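Local coordinates for uncharacterized protein (Bacteroides ovatus, PDB 4FS7), which is of unknown function but, as an extracellular protein built of BspA-type leucine-rich repeats, probably binds other proteins, at residues A[300-305]-A[323-328]; A[259-264]-A[280-285]. All blocks are in the same frame, centred on the assembly; numbering follows the deposited sequence. Where two conformers were deposited one is given.

Contact 1 (A[300-305]-A[323-328]); sequences TEVKLL and VSIDLP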
ATOM      1  N   THR A 300       2.329 -24.240  10.052  1.00 10.18           N
ATOM      2  CA  THR A 300       2.557 -25.642  10.374  1.00 10.14           C
ATOM      3  C   THR A 300       3.537 -26.331   9.444  1.00 10.68           C
ATOM      4  O   THR A 300       3.957 -27.459   9.751  1.00 14.23           O
ATOM      5  CB  THR A 300       1.205 -26.417  10.441  1.00 11.77           C
ATOM      6  OG1 THR A 300       0.532 -26.261   9.180  1.00 14.82           O
ATOM      7  CG2 THR A 300       0.334 -25.972  11.587  1.00 13.18           C
ATOM      8  N   GLU A 301       3.963 -25.728   8.339  1.00 10.93           N
ATOM      9  CA  GLU A 301       4.964 -26.304   7.463  1.00 12.12           C
ATOM     10  C   GLU A 301       5.936 -25.248   7.014  1.00 11.92           C
ATOM     11  O   GLU A 301       5.533 -24.253   6.390  1.00 12.61           O
ATOM     12  CB  GLU A 301       4.366 -26.966   6.235  0.50 16.17           C
ATOM     13  CG  GLU A 301       5.433 -27.352   5.215  0.50 20.80           C
ATOM     14  CD  GLU A 301       4.924 -28.253   4.138  0.50 25.48           C
ATOM     15  OE1 GLU A 301       4.478 -29.380   4.473  0.50 25.11           O
ATOM     16  OE2 GLU A 301       4.982 -27.833   2.960  0.50 30.22           O
ATOM     17  N   VAL A 302       7.198 -25.439   7.344  1.00 11.18           N
ATOM     18  CA  VAL A 302       8.254 -24.512   6.971  1.00 11.16           C
ATOM     19  C   VAL A 302       9.386 -25.248   6.302  1.00 13.08           C
ATOM     20  O   VAL A 302      10.046 -26.103   6.931  1.00 15.22           O
ATOM     21  CB  VAL A 302       8.801 -23.726   8.189  1.00 11.87           C
ATOM     22  CG1 VAL A 302       9.929 -22.798   7.741  1.00 13.33           C
ATOM     23  CG2 VAL A 302       7.704 -22.974   8.914  1.00 12.66           C
ATOM     24  N   LYS A 303       9.563 -24.990   5.011  1.00 10.53           N
ATOM     25  CA  LYS A 303      10.688 -25.497   4.249  1.00 10.39           C
ATOM     26  C   LYS A 303      11.730 -24.427   4.065  1.00 10.79           C
ATOM     27  O   LYS A 303      11.510 -23.467   3.326  1.00 12.75           O
ATOM     28  CB  LYS A 303      10.228 -26.074   2.908  1.00 12.66           C
ATOM     29  CG  LYS A 303      11.410 -26.498   2.012  1.00 16.55           C
ATOM     30  CD  LYS A 303      12.163 -27.663   2.550  1.00 19.94           C
ATOM     31  CE  LYS A 303      13.440 -27.934   1.710  1.00 23.05           C
ATOM     32  NZ  LYS A 303      14.178 -29.172   2.192  1.00 27.26           N
ATOM     33  N   LEU A 304      12.841 -24.561   4.771  1.00 11.72           N
ATOM     34  CA  LEU A 304      14.023 -23.715   4.609  1.00 11.38           C
ATOM     35  C   LEU A 304      14.982 -24.387   3.648  1.00 12.29           C
ATOM     36  O   LEU A 304      15.430 -25.496   3.905  1.00 13.10           O
ATOM     37  CB  LEU A 304      14.722 -23.434   5.948  1.00 11.86           C
ATOM     38  CG  LEU A 304      13.852 -22.766   7.002  1.00 12.42           C
ATOM     39  CD1 LEU A 304      14.703 -22.594   8.301  1.00 16.61           C
ATOM     40  CD2 LEU A 304      13.233 -21.430   6.516  1.00 14.50           C
ATOM     41  N   LEU A 305      15.275 -23.741   2.529  1.00 11.96           N
ATOM     42  CA  LEU A 305      16.200 -24.289   1.555  1.00 12.46           C
ATOM     43  C   LEU A 305      17.645 -24.261   2.070  1.00 12.64           C
ATOM     44  O   LEU A 305      17.934 -23.577   3.043  1.00 12.10           O
ATOM     45  CB  LEU A 305      16.068 -23.552   0.227  1.00 12.81           C
ATOM     46  CG  LEU A 305      14.647 -23.642  -0.407  1.00 17.47           C
ATOM     47  CD1 LEU A 305      14.611 -22.797  -1.685  1.00 19.99           C
ATOM     48  CD2 LEU A 305      14.140 -25.036  -0.635  1.00 21.68           C
ATOM     49  N   VAL A 323       5.142 -27.558  14.823  1.00 10.44           N
ATOM     50  CA  VAL A 323       5.544 -28.755  15.567  1.00 11.18           C
ATOM     51  C   VAL A 323       6.945 -29.180  15.195  1.00 10.00           C
ATOM     52  O   VAL A 323       7.735 -29.640  16.050  1.00 10.57           O
ATOM     53  CB  VAL A 323       4.538 -29.902  15.276  1.00 11.54           C
ATOM     54  CG1 VAL A 323       5.129 -31.253  15.783  1.00 13.62           C
ATOM     55  CG2 VAL A 323       3.262 -29.604  15.961  1.00 13.30           C
ATOM     56  N   SER A 324       7.283 -29.078  13.921  1.00 11.45           N
ATOM     57  CA  SER A 324       8.584 -29.534  13.381  1.00 13.93           C
ATOM     58  C   SER A 324       9.198 -28.464  12.511  1.00 13.71           C
ATOM     59  O   SER A 324       8.485 -27.822  11.714  1.00 16.00           O
ATOM     60  CB  SER A 324       8.413 -30.793  12.520  1.00 17.75           C
ATOM     61  OG  SER A 324       7.718 -31.805  13.236  1.00 17.84           O
ATOM     62  N   ILE A 325      10.511 -28.346  12.579  1.00 12.88           N
ATOM     63  CA  ILE A 325      11.249 -27.598  11.589  1.00 13.31           C
ATOM     64  C   ILE A 325      12.635 -28.224  11.386  1.00 14.52           C
ATOM     65  O   ILE A 325      13.336 -28.588  12.353  1.00 14.17           O
ATOM     66  CB  ILE A 325      11.302 -26.103  11.891  1.00 13.63           C
ATOM     67  CG1 ILE A 325      11.811 -25.285  10.686  1.00 14.25           C
ATOM     68  CG2 ILE A 325      12.159 -25.861  13.175  1.00 14.99           C
ATOM     69  CD1 ILE A 325      11.748 -23.756  10.900  1.00 15.35           C
ATOM     70  N   ASP A 326      12.942 -28.440  10.117  1.00 14.83           N
ATOM     71  CA  ASP A 326      14.231 -28.981   9.688  1.00 14.66           C
ATOM     72  C   ASP A 326      15.112 -27.816   9.346  1.00 14.82           C
ATOM     73  O   ASP A 326      14.878 -27.103   8.369  1.00 17.67           O
ATOM     74  CB  ASP A 326      13.998 -29.939   8.518  1.00 16.81           C
ATOM     75  CG  ASP A 326      15.270 -30.575   7.969  1.00 22.54           C
ATOM     76  OD1 ASP A 326      16.253 -30.687   8.701  1.00 24.34           O
ATOM     77  OD2 ASP A 326      15.239 -30.998   6.790  1.00 30.61           O
ATOM     78  N   LEU A 327      16.112 -27.577  10.171  1.00 14.06           N
ATOM     79  CA  LEU A 327      17.101 -26.518   9.922  1.00 14.23           C
ATOM     80  C   LEU A 327      18.103 -27.078   8.934  1.00 15.56           C
ATOM     81  O   LEU A 327      18.634 -28.176   9.145  1.00 17.11           O
ATOM     82  CB  LEU A 327      17.798 -26.095  11.203  1.00 14.74           C
ATOM     83  CG  LEU A 327      16.893 -25.422  12.249  1.00 14.95           C
ATOM     84  CD1 LEU A 327      17.785 -24.886  13.384  1.00 14.54           C
ATOM     85  CD2 LEU A 327      16.001 -24.349  11.648  1.00 18.08           C
ATOM     86  N   PRO A 328      18.373 -26.350   7.855  1.00 13.44           N
ATOM     87  CA  PRO A 328      19.225 -26.925   6.831  1.00 14.45           C
ATOM     88  C   PRO A 328      20.687 -26.933   7.228  1.00 13.91           C
ATOM     89  O   PRO A 328      21.135 -26.284   8.203  1.00 14.01           O
ATOM     90  CB  PRO A 328      18.958 -26.037   5.605  1.00 15.83           C
ATOM     91  CG  PRO A 328      18.533 -24.744   6.182  1.00 16.88           C
ATOM     92  CD  PRO A 328      17.722 -25.114   7.399  1.00 14.94           C
TER
HETATM   93  O   HOH W   1       5.030 -28.568  12.001  1.00 23.07           O
HETATM   94  O   HOH W   2       7.850 -27.731   9.077  1.00 16.49           O
HETATM   95  O   HOH W   3      10.699 -28.533   8.139  1.00 17.61           O
HETATM   96  O   HOH W   4      12.926 -26.758   6.674  1.00 21.30           O
HETATM   97  O   HOH W   5      13.821 -29.418   4.955  1.00 35.30           O
HETATM   98  O   HOH W   6      15.638 -27.657   5.619  1.00 30.31           O

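Contact 2 (A[259-264]-A[280-285]); sequences SIQNNK and KVIYGS. With EDO (1,2-ethanediol), chain C.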
ATOM      1  N   SER A 259       6.039 -18.442  -0.932  1.00 12.38           N
ATOM      2  CA  SER A 259       7.223 -19.019  -1.498  1.00 13.81           C
ATOM      3  C   SER A 259       8.157 -17.925  -1.929  1.00 13.72           C
ATOM      4  O   SER A 259       7.788 -17.092  -2.788  1.00 15.89           O
ATOM      5  CB  SER A 259       6.823 -19.881  -2.683  1.00 15.52           C
ATOM      6  OG  SER A 259       7.993 -20.331  -3.354  1.00 21.75           O
ATOM      7  N   ILE A 260       9.322 -17.876  -1.318  1.00 13.44           N
ATOM      8  CA  ILE A 260      10.338 -16.900  -1.614  1.00 13.98           C
ATOM      9  C   ILE A 260      11.599 -17.681  -1.688  1.00 13.66           C
ATOM     10  O   ILE A 260      12.262 -17.880  -0.681  1.00 15.80           O
ATOM     11  CB  ILE A 260      10.462 -15.807  -0.509  1.00 17.43           C
ATOM     12  CG1 ILE A 260       9.160 -15.109  -0.268  1.00 19.68           C
ATOM     13  CG2 ILE A 260      11.497 -14.805  -0.916  1.00 20.70           C
ATOM     14  CD1 ILE A 260       9.335 -13.915   0.746  1.00 22.69           C
ATOM     15  N   GLN A 261      11.957 -18.142  -2.883  1.00 13.63           N
ATOM     16  CA  GLN A 261      12.999 -19.131  -2.995  1.00 14.69           C
ATOM     17  C   GLN A 261      14.341 -18.566  -3.367  1.00 14.10           C
ATOM     18  O   GLN A 261      15.367 -19.224  -3.184  1.00 16.35           O
ATOM     19  CB  GLN A 261      12.622 -20.255  -3.928  1.00 16.80           C
ATOM     20  CG  GLN A 261      11.440 -21.021  -3.430  1.00 18.72           C
ATOM     21  CD  GLN A 261      11.179 -22.320  -4.153  1.00 21.55           C
ATOM     22  OE1 GLN A 261      11.943 -23.260  -4.018  1.00 20.68           O
ATOM     23  NE2 GLN A 261      10.072 -22.403  -4.882  1.00 30.50           N
ATOM     24  N   ASN A 262      14.349 -17.361  -3.913  1.00 14.36           N
ATOM     25  CA  ASN A 262      15.527 -16.792  -4.461  1.00 15.21           C
ATOM     26  C   ASN A 262      16.591 -16.550  -3.394  1.00 15.03           C
ATOM     27  O   ASN A 262      16.360 -15.879  -2.367  1.00 18.06           O
ATOM     28  CB  ASN A 262      15.177 -15.494  -5.189  1.00 16.89           C
ATOM     29  CG  ASN A 262      16.293 -15.016  -6.043  1.00 18.74           C
ATOM     30  OD1 ASN A 262      17.191 -14.379  -5.564  1.00 26.16           O
ATOM     31  ND2 ASN A 262      16.295 -15.419  -7.328  1.00 25.50           N
ATOM     32  N   ASN A 263      17.769 -17.079  -3.639  1.00 16.91           N
ATOM     33  CA  ASN A 263      18.846 -17.015  -2.667  1.00 18.78           C
ATOM     34  C   ASN A 263      19.418 -15.597  -2.490  1.00 20.20           C
ATOM     35  O   ASN A 263      19.940 -15.298  -1.399  1.00 26.15           O
ATOM     36  CB  ASN A 263      19.967 -18.027  -3.021  1.00 20.86           C
ATOM     37  CG  ASN A 263      20.618 -17.771  -4.386  1.00 22.12           C
ATOM     38  OD1 ASN A 263      19.956 -17.468  -5.395  1.00 22.91           O
ATOM     39  ND2 ASN A 263      21.935 -17.945  -4.421  1.00 31.15           N
ATOM     40  N   LYS A 264      19.297 -14.753  -3.537  1.00 19.02           N
ATOM     41  CA  LYS A 264      19.901 -13.402  -3.495  0.50 20.05           C
ATOM     42  C   LYS A 264      18.930 -12.240  -3.255  1.00 20.06           C
ATOM     43  O   LYS A 264      19.342 -11.065  -3.218  1.00 21.87           O
ATOM     44  CB  LYS A 264      20.700 -13.136  -4.765  0.50 22.38           C
ATOM     45  CG  LYS A 264      21.901 -14.061  -4.919  0.50 24.48           C
ATOM     46  CD  LYS A 264      22.967 -13.742  -3.889  0.50 26.96           C
ATOM     47  CE  LYS A 264      23.901 -12.642  -4.380  0.50 32.25           C
ATOM     48  NZ  LYS A 264      24.975 -13.141  -5.312  0.50 32.38           N
ATOM     49  N   LYS A 280       1.844 -22.453   5.305  1.00  9.98           N
ATOM     50  CA  LYS A 280       2.977 -23.066   4.633  0.50 10.27           C
ATOM     51  C   LYS A 280       3.923 -22.040   4.080  1.00 10.13           C
ATOM     52  O   LYS A 280       3.510 -21.061   3.449  1.00 10.92           O
ATOM     53  CB  LYS A 280       2.531 -23.989   3.484  0.50 13.13           C
ATOM     54  CG  LYS A 280       1.710 -25.176   3.921  0.50 13.86           C
ATOM     55  CD  LYS A 280       1.540 -26.203   2.815  0.50 20.29           C
ATOM     56  CE  LYS A 280       0.780 -27.387   3.358  0.50 24.41           C
ATOM     57  NZ  LYS A 280       1.394 -27.837   4.638  0.50 28.03           N
ATOM     58  N   VAL A 281       5.196 -22.295   4.275  1.00 10.70           N
ATOM     59  CA  VAL A 281       6.291 -21.485   3.837  1.00 10.47           C
ATOM     60  C   VAL A 281       7.355 -22.293   3.118  1.00 10.54           C
ATOM     61  O   VAL A 281       7.719 -23.364   3.578  1.00 10.92           O
ATOM     62  CB  VAL A 281       6.981 -20.830   5.101  1.00 11.83           C
ATOM     63  CG1 VAL A 281       8.384 -20.294   4.782  1.00 12.19           C
ATOM     64  CG2 VAL A 281       6.084 -19.770   5.729  1.00 11.84           C
ATOM     65  N   ILE A 282       7.803 -21.775   1.978  1.00 10.50           N
ATOM     66  CA  ILE A 282       9.036 -22.201   1.352  1.00 11.52           C
ATOM     67  C   ILE A 282       9.924 -20.967   1.278  1.00 10.90           C
ATOM     68  O   ILE A 282       9.513 -19.940   0.733  1.00 12.59           O
ATOM     69  CB  ILE A 282       8.853 -22.793  -0.065  1.00 12.68           C
ATOM     70  CG1 ILE A 282       7.782 -23.871  -0.063  1.00 15.22           C
ATOM     71  CG2 ILE A 282      10.232 -23.249  -0.574  1.00 16.79           C
ATOM     72  CD1 ILE A 282       7.313 -24.318  -1.486  1.00 19.00           C
ATOM     73  N   TYR A 283      11.135 -21.042   1.810  1.00 10.93           N
ATOM     74  CA  TYR A 283      11.971 -19.866   1.970  1.00 10.67           C
ATOM     75  C   TYR A 283      13.433 -20.198   1.711  1.00 11.07           C
ATOM     76  O   TYR A 283      13.965 -21.108   2.321  1.00 12.26           O
ATOM     77  CB  TYR A 283      11.794 -19.293   3.381  1.00 11.35           C
ATOM     78  CG  TYR A 283      12.480 -17.956   3.587  1.00 11.22           C
ATOM     79  CD1 TYR A 283      13.821 -17.858   3.860  1.00 11.32           C
ATOM     80  CD2 TYR A 283      11.747 -16.768   3.495  1.00 12.92           C
ATOM     81  CE1 TYR A 283      14.438 -16.631   4.039  1.00 11.10           C
ATOM     82  CE2 TYR A 283      12.352 -15.550   3.691  1.00 12.51           C
ATOM     83  CZ  TYR A 283      13.698 -15.477   3.934  1.00 10.40           C
ATOM     84  OH  TYR A 283      14.266 -14.255   4.153  1.00 12.92           O
ATOM     85  N   GLY A 284      14.078 -19.447   0.826  1.00 11.46           N
ATOM     86  CA  GLY A 284      15.450 -19.693   0.405  1.00 11.85           C
ATOM     87  C   GLY A 284      16.427 -18.581   0.510  1.00 11.56           C
ATOM     88  O   GLY A 284      17.602 -18.758   0.201  1.00 13.43           O
ATOM     89  N   SER A 285      16.006 -17.378   0.918  1.00 12.50           N
ATOM     90  CA  SER A 285      16.970 -16.300   1.019  0.50 13.59           C
ATOM     91  C   SER A 285      17.937 -16.568   2.168  1.00 12.06           C
ATOM     92  O   SER A 285      17.595 -17.214   3.166  1.00 13.57           O
ATOM     93  CB  SER A 285      16.315 -14.933   1.188  0.50 15.76           C
ATOM     94  OG  SER A 285      17.289 -13.911   1.005  0.50 18.10           O
TER
HETATM   95  C1  EDO C 502      17.462 -11.576   3.203  1.00 22.27           C
HETATM   96  O1  EDO C 502      18.556 -12.526   2.887  1.00 22.16           O
HETATM   97  C2  EDO C 502      17.910 -10.271   3.913  1.00 28.32           C
HETATM   98  O2  EDO C 502      18.150  -9.213   2.948  1.00 27.34           O

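Contact 1 (A[300-305]-A[323-328])
Residues 302-305 and 325-328 run parallel, their directions 4° apart, yet Val302 CA and Ile325 CA stand 6.3 Å apart and no direct hydrogen bond joins the backbones. Waters bridge the backbone groups that a continuous sheet would pair directly. One accepts from Val302 N at 2.9 Å and donates to Ser324 O; the next donates to Val302 O and accepts from Asp326 N, and another, between Thr300 O and Val323 N, carries the series to the start of the segments.

Where side chains point toward the other segment, the contact is apolar. Val302 holds CG1 anti to its backbone N (chi1 178°), so that this methyl meets Ile325 CD1 at 3.8 Å, the two branched side chains crossing obliquely. Leu304, its CG anti to the carbonyl carbon, lies alongside Leu327, with Leu304 CD1 at 4.0 Å from Leu327 CD2. The ring of Pro328 crosses Leu304 near its root, Pro328 CD coming to 3.7 Å of Leu304 CB, and Pro328 CG lies 3.4 Å from Leu305 O. An alanine here would lack CG and CD, and would probably loosen the packing over Leu304 CB and Leu305 O. Lys303 NZ and Asp326 OD2, 5.1 Å apart, share a water; the long Lys303 and the short, charged Asp326 suit this exposed side.

Ile325 and Leu327 also touch Ile348 of the following strand. Aliphatic residues on successive parallel turns, packed inward against one another, form the hydrophobic core characteristic of a leucine-rich repeat solenoid.

Contact 2 (A[259-264]-A[280-285])
Two hydrogen bonds grip Ser285 OG in the conformer described: it bonds to Leu265 O, which suits a short hydroxyl on this buried residue, and accepts from O1 of a 1,2-ethanediol at 2.7 Å. The diol, probably from the crystallisation liquor, is an additional partner that also bonds to Ile267 N and Ile287 N.

Further back the segments pair as parallel strands. Ile260 alone makes both bonds: its N donates to Ile282 O at 2.9 Å, nearly straight at 169°, and its O accepts from Gly284 N at 2.8 Å, more bent at 153°. Both donors lie in the plane of the carbonyl they address. Weaker CA-H...O contacts, from Ser259 to Ile282 O and from Tyr283 to Ile260 O, accompany them.

Glycine at 284 follows from the closeness of the chains, since a CB there would clash with Gln261 O. The extended chain of Gln261 runs alongside Ile282, whose CG2 is anti to the backbone N and touches Gln261 CD at 3.8 Å. Ser259 and Ile282 share one face of the sheet; on the opposite face Ile260 CB approaches Tyr283 CD2 at 4.3 Å. Both of these side chains also reach Ile267, while Tyr283 OH bonds to Ile287 O.

Beyond the strand, Asn262 OD1 accepts from Lys264 N at 2.9 Å, closing an Asx turn although the donor sits 36° out of the amide plane; Asn262 ND2 bonds to Asp239 of the preceding turn. Short parallel strands from successive turns, paired side by side with an aliphatic and aromatic inner face, are characteristic of a leucine-rich repeat solenoid.

In the fold
Along the chain the two contacts follow one another, contact 2 first, and their centres lie about 12 Å apart on the same side of the molecule's centre. Both reach the parallel sheet of strands 234-237, 257-260, 280-283 and 301-304, in which 280-283 and 301-304 are neighbours: Lys303 N lies 2.8 Å from Val281 O, a probable hydrogen bond. Leu305 adds a packing link, its CD1 at 3.8 Å from Gly284 CA. Contact 2 joins strands within this sheet, whereas contact 1 lies at its edge, where 301-304 meets the following turn. Pairing changes here from direct to water-bridged while the turns go on stacking; the elongated solenoid is consistent with a protein-binding surface.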